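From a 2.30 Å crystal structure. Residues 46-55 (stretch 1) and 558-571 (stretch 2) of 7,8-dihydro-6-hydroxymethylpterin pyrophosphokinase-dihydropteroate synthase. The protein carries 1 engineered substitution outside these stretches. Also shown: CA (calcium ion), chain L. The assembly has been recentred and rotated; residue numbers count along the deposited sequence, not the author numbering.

Stretch 1, residues 46-55: GKIINTSYLY
Stretch 2 (558-571) RLNFLVLNGIPRYR

A strand begins at Gly 46 and runs through Ile 49 and Asn 50; 558-564 are the last residues of a helix. Their N-to-C directions make an angle of 148°, so they run roughly antiparallel, with axes 6.9 Å apart at closest approach. In register, Ile 48 CA is 5.1 Å from Gly 566 CA. Ile 49 CA is 4.3 Å from Leu 564 CA. Asn 50 CA is 5.5 Å from Val 563 CA. Tyr 53 CA is 4.7 Å from Tyr 570 CA.

No backbone-to-backbone hydrogen bond links the stretches. At the closest pairing two CA-H...O contacts run in both directions: Leu 564 CA to Ile 49 O at 3.4 Å, and Ile 49 CA to Leu 564 O at 3.5 Å. Ile 49 has phi/psi -124/4 and chi1 p.

The helix ends at Leu 564; Asn 565 (phi/psi -101/14) is the first residue after it to leave helical phi/psi. Asn 565 ND2 donates to Phe 561 O at 3.0 Å. Gly 566 follows with phi/psi 83/18, and Gly 566 N bonds Val 563 O at 2.9 Å. An ideal CB on Gly 566 would lie 3.0 Å from Ile 48 O, which is tight.

Arg 569 begins a 3-10 segment and points its CA-to-CB bond toward stretch 1. Its rotamer is t, t, m, with chi4 -99°. Arg 569 NE donates to Thr 51 O at 2.7 Å and 177°, almost straight. Arg 569 NH2 donates to Asn 50 OD1 at 3.0 Å and makes a weak bond to Thr 51 O at 3.4 Å. Both acceptors lie near the guanidinium plane. Asn 50 has chi1 t; Asn 50 OD1 also takes a weak bond from Thr 51 N at 2.8 Å.

Thr 51 (chi1 p) accepts from Arg 569 N at Thr 51 OG1, 2.8 Å away. Thr 51 OG1 also donates to water 2 at 2.8 Å. Water 2 donates to Val 563 O at 3.0 Å and Ile 567 O at 2.8 Å.

Arg 569 CD lies over one face of the Tyr 53 ring (chi1 m), 3.9 Å from its centroid. Tyr 53 OH donates to water 3 (2.7 Å), which donates to Arg 569 O (2.8 Å). Tyr 53 OH accepts from water 4 (2.9 Å), which accepts from Arg 569 NH1 (2.9 Å).

Leu 54 CD1 sits over the Tyr 570 ring (chi1 p), 4.0 Å from its centroid.

Water 1 links Lys 47 NZ (3.0 Å) to Asn 565 OD1 (2.6 Å). Gly 46 O binds the calcium ion CA at 2.5 Å.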

# COMPACT_ATOMS: atom_id res chain seq x y z
N GLY B 46 31.76 -35.02 5.53
CA GLY B 46 31.05 -35.63 4.41
C GLY B 46 30.50 -34.59 3.43
O GLY B 46 31.15 -33.59 3.13
N LYS B 47 29.28 -34.82 2.95
CA LYS B 47 28.70 -33.90 2.00
C LYS B 47 27.43 -33.24 2.54
O LYS B 47 26.45 -33.93 2.85
CB LYS B 47 28.39 -34.64 0.69
CG LYS B 47 27.84 -33.69 -0.37
CD LYS B 47 27.54 -34.29 -1.71
CE LYS B 47 27.61 -33.16 -2.71
NZ LYS B 47 26.66 -33.38 -3.81
N ILE B 48 27.42 -31.90 2.55
CA ILE B 48 26.22 -31.13 2.85
C ILE B 48 25.22 -31.25 1.69
O ILE B 48 25.51 -30.83 0.57
CB ILE B 48 26.56 -29.66 3.15
CG1 ILE B 48 27.48 -29.56 4.37
CG2 ILE B 48 25.28 -28.85 3.33
CD1 ILE B 48 28.07 -28.19 4.60
N ILE B 49 24.03 -31.78 1.98
CA ILE B 49 23.03 -32.03 0.96
C ILE B 49 21.73 -31.31 1.31
O ILE B 49 20.74 -31.51 0.60
CB ILE B 49 22.78 -33.54 0.77
CG1 ILE B 49 22.44 -34.22 2.10
CG2 ILE B 49 23.92 -34.23 0.03
CD1 ILE B 49 21.96 -35.64 1.93
N ASN B 50 21.70 -30.54 2.41
CA ASN B 50 20.55 -29.72 2.75
C ASN B 50 20.95 -28.64 3.76
O ASN B 50 21.90 -28.81 4.51
CB ASN B 50 19.33 -30.56 3.15
CG ASN B 50 18.02 -29.86 2.85
OD1 ASN B 50 17.98 -28.64 2.66
ND2 ASN B 50 16.94 -30.61 2.80
N THR B 51 20.27 -27.49 3.72
CA THR B 51 20.46 -26.42 4.67
C THR B 51 19.10 -25.75 4.88
O THR B 51 18.23 -25.84 4.02
CB THR B 51 21.45 -25.34 4.19
OG1 THR B 51 21.20 -24.97 2.83
CG2 THR B 51 22.91 -25.73 4.35
N SER B 52 18.93 -25.09 6.02
CA SER B 52 17.77 -24.27 6.29
C SER B 52 18.15 -22.82 5.97
O SER B 52 19.31 -22.57 5.63
CB SER B 52 17.39 -24.39 7.75
OG SER B 52 18.35 -23.73 8.57
N TYR B 53 17.20 -21.89 6.08
CA TYR B 53 17.57 -20.49 6.19
C TYR B 53 18.43 -20.28 7.43
O TYR B 53 18.49 -21.10 8.34
CB TYR B 53 16.33 -19.57 6.14
CG TYR B 53 15.72 -19.52 4.77
CD1 TYR B 53 16.28 -18.74 3.76
CD2 TYR B 53 14.62 -20.32 4.45
CE1 TYR B 53 15.75 -18.75 2.48
CE2 TYR B 53 14.08 -20.34 3.17
CZ TYR B 53 14.65 -19.54 2.18
OH TYR B 53 14.16 -19.59 0.89
N LEU B 54 19.07 -19.12 7.47
CA LEU B 54 19.66 -18.57 8.67
C LEU B 54 18.55 -17.86 9.44
O LEU B 54 17.66 -17.29 8.82
CB LEU B 54 20.68 -17.55 8.18
CG LEU B 54 22.06 -17.67 8.80
CD1 LEU B 54 23.10 -16.95 7.94
CD2 LEU B 54 22.02 -17.09 10.21
N TYR B 55 18.62 -17.88 10.78
CA TYR B 55 17.59 -17.26 11.60
C TYR B 55 18.19 -16.50 12.77
O TYR B 55 19.12 -16.98 13.41
CB TYR B 55 16.60 -18.30 12.12
CG TYR B 55 15.72 -18.90 11.06
CD1 TYR B 55 14.53 -18.29 10.67
CD2 TYR B 55 16.10 -20.07 10.41
CE1 TYR B 55 13.72 -18.86 9.70
CE2 TYR B 55 15.30 -20.65 9.45
CZ TYR B 55 14.11 -20.04 9.09
OH TYR B 55 13.34 -20.61 8.12
N ARG B 558 14.46 -25.76 -8.69
CA ARG B 558 15.85 -25.34 -8.90
C ARG B 558 16.58 -25.15 -7.57
O ARG B 558 17.74 -25.55 -7.42
CB ARG B 558 15.97 -24.03 -9.70
CG ARG B 558 15.47 -24.13 -11.12
CD ARG B 558 16.10 -25.34 -11.76
NE ARG B 558 17.51 -25.21 -12.08
CZ ARG B 558 18.31 -26.23 -12.38
NH1 ARG B 558 17.86 -27.47 -12.34
NH2 ARG B 558 19.58 -26.00 -12.66
N LEU B 559 15.91 -24.48 -6.62
CA LEU B 559 16.49 -24.30 -5.30
C LEU B 559 16.78 -25.67 -4.68
O LEU B 559 17.85 -25.87 -4.13
CB LEU B 559 15.55 -23.46 -4.42
CG LEU B 559 15.97 -23.28 -2.96
CD1 LEU B 559 15.53 -21.93 -2.39
CD2 LEU B 559 15.47 -24.43 -2.07
N ASN B 560 15.85 -26.62 -4.79
CA ASN B 560 16.06 -27.94 -4.21
C ASN B 560 17.33 -28.57 -4.79
O ASN B 560 18.07 -29.22 -4.06
CB ASN B 560 14.88 -28.90 -4.42
CG ASN B 560 13.69 -28.51 -3.58
OD1 ASN B 560 13.84 -27.81 -2.58
ND2 ASN B 560 12.50 -28.95 -3.98
N PHE B 561 17.54 -28.39 -6.10
CA PHE B 561 18.71 -28.93 -6.77
C PHE B 561 19.98 -28.24 -6.25
O PHE B 561 20.92 -28.92 -5.88
CB PHE B 561 18.62 -28.77 -8.29
CG PHE B 561 19.82 -29.26 -9.05
CD1 PHE B 561 20.09 -30.62 -9.16
CD2 PHE B 561 20.67 -28.37 -9.70
CE1 PHE B 561 21.18 -31.08 -9.89
CE2 PHE B 561 21.75 -28.83 -10.44
CZ PHE B 561 22.01 -30.18 -10.53
N LEU B 562 19.98 -26.91 -6.19
CA LEU B 562 21.16 -26.22 -5.68
C LEU B 562 21.44 -26.65 -4.24
O LEU B 562 22.59 -26.88 -3.87
CB LEU B 562 20.95 -24.70 -5.77
CG LEU B 562 21.50 -24.07 -7.05
CD1 LEU B 562 20.67 -24.44 -8.26
CD2 LEU B 562 21.63 -22.56 -6.89
N VAL B 563 20.38 -26.74 -3.44
CA VAL B 563 20.54 -27.05 -2.02
C VAL B 563 21.05 -28.49 -1.85
O VAL B 563 21.90 -28.74 -0.99
CB VAL B 563 19.23 -26.75 -1.26
CG1 VAL B 563 19.05 -27.60 -0.02
CG2 VAL B 563 19.09 -25.26 -0.93
N LEU B 564 20.58 -29.42 -2.69
CA LEU B 564 21.09 -30.78 -2.67
C LEU B 564 22.60 -30.76 -2.92
O LEU B 564 23.32 -31.65 -2.48
CB LEU B 564 20.40 -31.58 -3.78
CG LEU B 564 20.84 -33.04 -3.95
CD1 LEU B 564 20.50 -33.87 -2.71
CD2 LEU B 564 20.15 -33.65 -5.17
N ASN B 565 23.08 -29.74 -3.62
CA ASN B 565 24.46 -29.73 -4.04
C ASN B 565 25.27 -28.84 -3.10
O ASN B 565 26.37 -28.42 -3.44
CB ASN B 565 24.57 -29.41 -5.55
CG ASN B 565 24.28 -30.64 -6.37
OD1 ASN B 565 25.16 -31.50 -6.51
ND2 ASN B 565 23.06 -30.76 -6.90
N GLY B 566 24.66 -28.49 -1.96
CA GLY B 566 25.34 -27.81 -0.88
C GLY B 566 25.43 -26.30 -1.06
O GLY B 566 26.25 -25.65 -0.41
N ILE B 567 24.59 -25.72 -1.92
CA ILE B 567 24.47 -24.26 -1.93
C ILE B 567 23.59 -23.87 -0.75
O ILE B 567 22.50 -24.40 -0.59
CB ILE B 567 23.92 -23.74 -3.28
CG1 ILE B 567 24.79 -24.22 -4.46
CG2 ILE B 567 23.78 -22.22 -3.25
CD1 ILE B 567 26.28 -23.96 -4.28
N PRO B 568 24.08 -23.03 0.19
CA PRO B 568 23.29 -22.67 1.37
C PRO B 568 21.96 -22.04 0.93
O PRO B 568 21.96 -21.16 0.06
CB PRO B 568 24.16 -21.62 2.08
CG PRO B 568 25.58 -21.87 1.57
CD PRO B 568 25.43 -22.43 0.17
N ARG B 569 20.86 -22.50 1.54
CA ARG B 569 19.49 -22.08 1.23
C ARG B 569 19.33 -20.56 1.27
O ARG B 569 18.63 -20.00 0.42
CB ARG B 569 18.48 -22.75 2.17
CG ARG B 569 17.02 -22.55 1.76
CD ARG B 569 16.05 -23.25 2.69
NE ARG B 569 16.25 -24.69 2.61
CZ ARG B 569 15.50 -25.50 1.88
NH1 ARG B 569 14.45 -25.03 1.23
NH2 ARG B 569 15.81 -26.79 1.85
N TYR B 570 19.95 -19.90 2.25
CA TYR B 570 19.77 -18.48 2.50
C TYR B 570 20.53 -17.64 1.47
O TYR B 570 20.49 -16.41 1.52
CB TYR B 570 20.20 -18.15 3.94
CG TYR B 570 21.59 -18.60 4.29
CD1 TYR B 570 22.68 -17.82 3.97
CD2 TYR B 570 21.83 -19.84 4.87
CE1 TYR B 570 23.98 -18.22 4.22
CE2 TYR B 570 23.12 -20.26 5.15
CZ TYR B 570 24.19 -19.44 4.83
OH TYR B 570 25.47 -19.84 5.07
N ARG B 571 21.21 -18.29 0.50
CA ARG B 571 21.97 -17.54 -0.49
C ARG B 571 21.31 -17.61 -1.88
O ARG B 571 21.91 -17.18 -2.86
CB ARG B 571 23.42 -18.04 -0.58
CG ARG B 571 24.34 -17.47 0.50
CD ARG B 571 25.79 -17.88 0.29
NE ARG B 571 26.70 -17.23 1.22
CZ ARG B 571 27.23 -16.02 1.06
NH1 ARG B 571 26.93 -15.30 -0.01
NH2 ARG B 571 28.06 -15.54 1.98
CA CA L . 32.95 -33.04 1.52
O HOH W 1 27.56 -31.22 -5.63
O HOH W 2 22.58 -26.65 1.02
O HOH W 3 16.25 -19.09 -0.68
O HOH W 4 13.34 -22.40 0.76
O HOH W 5 31.91 -34.67 0.62
O HOH W 6 34.53 -34.83 1.95